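Local coordinates for Alr3790 protein (Anabaena sp., PDB 3HIX) that is of unknown function but carries a rhodanese-like domain, whose relatives in this family include sulfurtransferases, at residues 15-20 with 39-44; 55-58 with 64-67. One frame throughout, in Å; residues are numbered along the deposited sequence.

In the fold
Near the N terminus, strand 15-18 runs through the middle of the parallel sheet. Eighteen residues separate 15-20 from 39-44; they include helix 22-26 and strands 29-30 and 34-35. Interaction 1 closes this loop by setting the start of helix 41-48 against the end of strand 15-18. The chain then returns to the sheet as strand 55-58. After a three-residue loop, 59-61, interaction 2 lays helix 62-74 on the end of that strand. The two contacts follow in series, without nesting or crossing. Strands 15-18 and 55-58 are neighbours, and the backbone bond from Leu17 N to Tyr56 O (2.7 Å) ties the contacts together. Leu17 also packs on Ile55.

Interaction 1 of 2, residues 15-20 with 39-44; sequences TILDVR and EDLVDR
Leu41 reaches from the first turn of helix 41-48 and puts its two methyl groups against Leu17 and Val19. The contact is small, purely apolar and buried. The side chain of Leu41 lies across both partners at an oblique angle. Its CG is anti to the backbone N (chi1 180°), which carries the branch off the helix and toward the sheet. The methyls then divide the work. CD1 of Leu41 meets CD1 of Leu17 at 4.0 Å. CD2 of Leu41 meets CG1 of Val19 at 3.9 Å. CG1 of Val19 also comes within 4.2 Å of CD1 of Leu41, and so it faces both ends of the leucine fork. Leu17 touches with a single methyl. The backbones stay well apart, with 7.2 Å between the CA atoms of Val19 and Leu41. No hydrogen bond joins the two segments.

Asp18, between the two apolar partners, turns to the other side of the chain. There it is gripped side-on by Arg20. NE of Arg20 bonds OD1 of Asp18 at 2.9 Å and NH2 of Arg20 bonds OD2 of Asp18 at 2.7 Å, the two arms of one salt bridge. Both carboxylate oxygens are used on their syn sides. The carboxylate thus sits at the guanidinium edge, close to its plane. OD1 of Asp18 also accepts from the backbone N of Arg20 (3.0 Å), which makes an Asx turn just after the strand.

Around the contact, Leu17 also packs on Ile55 and Val57 of the neighbouring strand. Leu41 and Val19 share Ala68 of helix 62-74, and Leu41 reaches Leu72 as well. Helices 41-48 and 62-74 therefore meet over one face of the parallel sheet. Ile16 and Asp18 instead touch strand 29-30.

Interaction 2 of 2, residues 55-58 with 64-67; sequences IYVY and QTSQ
Thr65 is the helix residue that meets strand 55-58, and its two branches touch different parts of it. The contacts are van der Waals only. CG2 of Thr65 rests 3.8 Å from the carbonyl O of Val57; the CG2 methyls of Thr65 and Val57 are 4.2 Å apart. OG1 of Thr65 stands beside the backbone N, anti to the carbonyl carbon (chi1 -63°), which leaves CG2 anti to N and turned to Val57.

The polar branch passes close to the strand backbone, with OG1 of Thr65 4.0 Å from C of Tyr58. No hydrogen bond joins the two segments. OG1 finds its partners in the connecting loop instead: it donates to Gly61 O, one helical turn back, and accepts from Gly59 N. The buried hydroxyl thus ties the loop to the helix.

Tyr58 adds only backbone here. Its side chain points away, and its OH bonds to Ile30 N, with a weak bond to Asp18.

Strand 55-58, helix 62-74 and strand 80-82 form a beta-alpha-beta unit. By its place after a central strand, the loop probably corresponds to the active-site loop of rhodanese-like domains. Sulfurtransferase members carry their catalytic cysteine there, but residues 59-63 of this chain include none.

Interaction 1 of 2, residues 15-20 with 39-44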
loop_
_atom_site.group_PDB
_atom_site.type_symbol
_atom_site.label_atom_id
_atom_site.label_comp_id
_atom_site.label_asym_id
_atom_site.label_seq_id
_atom_site.Cartn_x
_atom_site.Cartn_y
_atom_site.Cartn_z
ATOM N N THR A 15 0.255 -8.682 5.113
ATOM C CA THR A 15 0.985 -8.024 4.035
ATOM C C THR A 15 0.594 -6.558 3.966
ATOM O O THR A 15 -0.565 -6.211 4.156
ATOM C CB THR A 15 0.669 -8.697 2.682
ATOM O OG1 THR A 15 1.076 -10.067 2.732
ATOM C CG2 THR A 15 1.398 -8.001 1.544
ATOM N N ILE A 16 1.569 -5.694 3.709
ATOM C CA ILE A 16 1.300 -4.266 3.629
ATOM C C ILE A 16 1.429 -3.804 2.180
ATOM O O ILE A 16 2.410 -4.109 1.509
ATOM C CB ILE A 16 2.274 -3.479 4.542
ATOM C CG1 ILE A 16 2.109 -3.960 5.989
ATOM C CG2 ILE A 16 2.009 -1.983 4.423
ATOM C CD1 ILE A 16 3.057 -3.302 6.982
ATOM N N LEU A 17 0.422 -3.082 1.699
ATOM C CA LEU A 17 0.414 -2.592 0.321
ATOM C C LEU A 17 0.433 -1.077 0.301
ATOM O O LEU A 17 -0.321 -0.434 1.031
ATOM C CB LEU A 17 -0.832 -3.088 -0.424
ATOM C CG LEU A 17 -1.093 -4.599 -0.460
ATOM C CD1 LEU A 17 -2.243 -4.876 -1.420
ATOM C CD2 LEU A 17 0.154 -5.357 -0.906
ATOM N N ASP A 18 1.309 -0.516 -0.527
ATOM C CA ASP A 18 1.446 0.929 -0.681
ATOM C C ASP A 18 0.770 1.201 -2.025
ATOM O O ASP A 18 1.269 0.772 -3.058
ATOM C CB ASP A 18 2.937 1.322 -0.746
ATOM C CG ASP A 18 3.154 2.827 -0.742
ATOM O OD1 ASP A 18 2.278 3.565 -1.241
ATOM O OD2 ASP A 18 4.218 3.277 -0.259
ATOM N N VAL A 19 -0.366 1.892 -2.007
ATOM C CA VAL A 19 -1.119 2.176 -3.231
ATOM C C VAL A 19 -0.829 3.541 -3.847
ATOM O O VAL A 19 -1.492 3.958 -4.799
ATOM C CB VAL A 19 -2.647 2.048 -2.992
ATOM C CG1 VAL A 19 -2.983 0.624 -2.629
ATOM C CG2 VAL A 19 -3.109 3.011 -1.893
ATOM N N ARG A 20 0.163 4.238 -3.309
ATOM C CA ARG A 20 0.536 5.537 -3.858
ATOM C C ARG A 20 1.303 5.343 -5.162
ATOM O O ARG A 20 1.656 4.224 -5.533
ATOM C CB ARG A 20 1.419 6.301 -2.867
ATOM C CG ARG A 20 0.745 6.562 -1.522
ATOM C CD ARG A 20 1.734 7.135 -0.520
ATOM N NE ARG A 20 2.885 6.254 -0.346
ATOM C CZ ARG A 20 4.037 6.625 0.208
ATOM N NH1 ARG A 20 4.190 7.863 0.656
ATOM N NH2 ARG A 20 5.055 5.777 0.267
ATOM N N GLU A 39 -4.037 2.245 -9.881
ATOM C CA GLU A 39 -4.373 1.809 -11.228
ATOM C C GLU A 39 -4.134 0.327 -11.529
ATOM O O GLU A 39 -4.840 -0.247 -12.352
ATOM C CB GLU A 39 -3.632 2.661 -12.260
ATOM C CG GLU A 39 -4.011 4.140 -12.266
ATOM C CD GLU A 39 -3.561 4.878 -11.013
ATOM O OE1 GLU A 39 -2.575 4.436 -10.381
ATOM O OE2 GLU A 39 -4.183 5.909 -10.672
ATOM N N ASP A 40 -3.154 -0.295 -10.876
ATOM C CA ASP A 40 -2.868 -1.714 -11.122
ATOM C C ASP A 40 -3.128 -2.614 -9.920
ATOM O O ASP A 40 -2.849 -3.807 -9.957
ATOM C CB ASP A 40 -1.413 -1.898 -11.554
ATOM C CG ASP A 40 -1.173 -1.458 -12.977
ATOM O OD1 ASP A 40 -1.871 -1.969 -13.878
ATOM O OD2 ASP A 40 -0.285 -0.607 -13.193
ATOM N N LEU A 41 -3.685 -2.038 -8.863
ATOM C CA LEU A 41 -3.950 -2.772 -7.632
ATOM C C LEU A 41 -4.724 -4.085 -7.749
ATOM O O LEU A 41 -4.222 -5.139 -7.363
ATOM C CB LEU A 41 -4.659 -1.861 -6.642
ATOM C CG LEU A 41 -5.016 -2.478 -5.293
ATOM C CD1 LEU A 41 -3.771 -3.010 -4.578
ATOM C CD2 LEU A 41 -5.704 -1.417 -4.470
ATOM N N VAL A 42 -5.950 -4.033 -8.258
ATOM C CA VAL A 42 -6.729 -5.259 -8.369
ATOM C C VAL A 42 -6.004 -6.329 -9.186
ATOM O O VAL A 42 -5.982 -7.488 -8.790
ATOM C CB VAL A 42 -8.122 -4.999 -8.983
ATOM C CG1 VAL A 42 -8.871 -6.317 -9.147
ATOM C CG2 VAL A 42 -8.914 -4.063 -8.089
ATOM N N ASP A 43 -5.406 -5.951 -10.314
ATOM C CA ASP A 43 -4.678 -6.912 -11.145
ATOM C C ASP A 43 -3.536 -7.572 -10.389
ATOM O O ASP A 43 -3.466 -8.796 -10.283
ATOM C CB ASP A 43 -4.097 -6.230 -12.383
ATOM C CG ASP A 43 -5.151 -5.862 -13.393
ATOM O OD1 ASP A 43 -6.238 -6.478 -13.379
ATOM O OD2 ASP A 43 -4.882 -4.967 -14.217
ATOM N N ARG A 44 -2.637 -6.753 -9.859
ATOM C CA ARG A 44 -1.488 -7.277 -9.135
ATOM C C ARG A 44 -1.841 -8.108 -7.904
ATOM O O ARG A 44 -1.279 -9.187 -7.701
ATOM C CB ARG A 44 -0.559 -6.138 -8.725
ATOM C CG ARG A 44 0.095 -5.423 -9.888
ATOM C CD ARG A 44 1.107 -4.426 -9.370
ATOM N NE ARG A 44 1.781 -3.706 -10.446
ATOM C CZ ARG A 44 2.712 -2.780 -10.241
ATOM N NH1 ARG A 44 3.072 -2.470 -9.003
ATOM N NH2 ARG A 44 3.284 -2.168 -11.268
#

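Interaction 2 of 2, residues 55-58 with 64-67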
loop_
_atom_site.group_PDB
_atom_site.type_symbol
_atom_site.label_atom_id
_atom_site.label_comp_id
_atom_site.label_asym_id
_atom_site.label_seq_id
_atom_site.Cartn_x
_atom_site.Cartn_y
_atom_site.Cartn_z
ATOM N N ILE A 55 -4.560 -8.283 4.626
ATOM C CA ILE A 55 -3.899 -7.219 3.887
ATOM C C ILE A 55 -4.126 -5.864 4.533
ATOM O O ILE A 55 -5.232 -5.534 4.956
ATOM C CB ILE A 55 -4.407 -7.178 2.429
ATOM C CG1 ILE A 55 -4.107 -8.518 1.754
ATOM C CG2 ILE A 55 -3.739 -6.048 1.665
ATOM C CD1 ILE A 55 -4.753 -8.688 0.402
ATOM N N TYR A 56 -3.059 -5.084 4.617
ATOM C CA TYR A 56 -3.136 -3.765 5.203
ATOM C C TYR A 56 -2.667 -2.790 4.139
ATOM O O TYR A 56 -1.588 -2.941 3.565
ATOM C CB TYR A 56 -2.289 -3.731 6.471
ATOM C CG TYR A 56 -2.921 -4.579 7.553
ATOM C CD1 TYR A 56 -3.662 -3.996 8.581
ATOM C CD2 TYR A 56 -2.877 -5.973 7.482
ATOM C CE1 TYR A 56 -4.353 -4.783 9.509
ATOM C CE2 TYR A 56 -3.566 -6.767 8.398
ATOM C CZ TYR A 56 -4.303 -6.167 9.406
ATOM O OH TYR A 56 -5.015 -6.948 10.290
ATOM N N VAL A 57 -3.512 -1.811 3.851
ATOM C CA VAL A 57 -3.199 -0.847 2.816
ATOM C C VAL A 57 -3.115 0.585 3.296
ATOM O O VAL A 57 -3.777 0.981 4.260
ATOM C CB VAL A 57 -4.258 -0.891 1.691
ATOM C CG1 VAL A 57 -4.494 -2.319 1.244
ATOM C CG2 VAL A 57 -5.544 -0.284 2.179
ATOM N N TYR A 58 -2.284 1.355 2.606
ATOM C CA TYR A 58 -2.136 2.766 2.892
ATOM C C TYR A 58 -1.854 3.456 1.573
ATOM O O TYR A 58 -1.198 2.904 0.688
ATOM C CB TYR A 58 -1.009 3.032 3.921
ATOM C CG TYR A 58 0.414 2.845 3.435
ATOM C CD1 TYR A 58 1.170 3.931 2.992
ATOM C CD2 TYR A 58 1.027 1.594 3.475
ATOM C CE1 TYR A 58 2.506 3.777 2.608
ATOM C CE2 TYR A 58 2.358 1.426 3.091
ATOM C CZ TYR A 58 3.090 2.519 2.659
ATOM O OH TYR A 58 4.393 2.348 2.266
ATOM N N GLN A 64 -7.812 8.126 -0.898
ATOM C CA GLN A 64 -7.191 7.121 -1.749
ATOM C C GLN A 64 -7.118 5.776 -1.026
ATOM O O GLN A 64 -7.277 4.723 -1.638
ATOM C CB GLN A 64 -5.794 7.576 -2.175
ATOM C CG GLN A 64 -5.015 6.550 -2.969
ATOM C CD GLN A 64 -3.684 7.089 -3.468
ATOM O OE1 GLN A 64 -3.604 7.654 -4.558
ATOM N NE2 GLN A 64 -2.638 6.928 -2.664
ATOM N N THR A 65 -6.874 5.813 0.279
ATOM C CA THR A 65 -6.797 4.585 1.065
ATOM C C THR A 65 -8.139 3.858 0.985
ATOM O O THR A 65 -8.192 2.685 0.623
ATOM C CB THR A 65 -6.423 4.909 2.526
ATOM O OG1 THR A 65 -5.119 5.503 2.544
ATOM C CG2 THR A 65 -6.388 3.658 3.381
ATOM N N SER A 66 -9.225 4.569 1.291
ATOM C CA SER A 66 -10.569 3.993 1.238
ATOM C C SER A 66 -10.882 3.428 -0.138
ATOM O O SER A 66 -11.458 2.349 -0.250
ATOM C CB SER A 66 -11.625 5.042 1.587
ATOM O OG SER A 66 -11.636 5.311 2.970
ATOM N N GLN A 67 -10.518 4.161 -1.186
ATOM C CA GLN A 67 -10.762 3.687 -2.548
ATOM C C GLN A 67 -10.105 2.317 -2.754
ATOM O O GLN A 67 -10.729 1.382 -3.245
ATOM C CB GLN A 67 -10.203 4.674 -3.577
ATOM C CG GLN A 67 -10.276 4.152 -5.011
ATOM C CD GLN A 67 -9.633 5.085 -6.031
ATOM O OE1 GLN A 67 -9.614 4.789 -7.227
ATOM N NE2 GLN A 67 -9.105 6.210 -5.563
#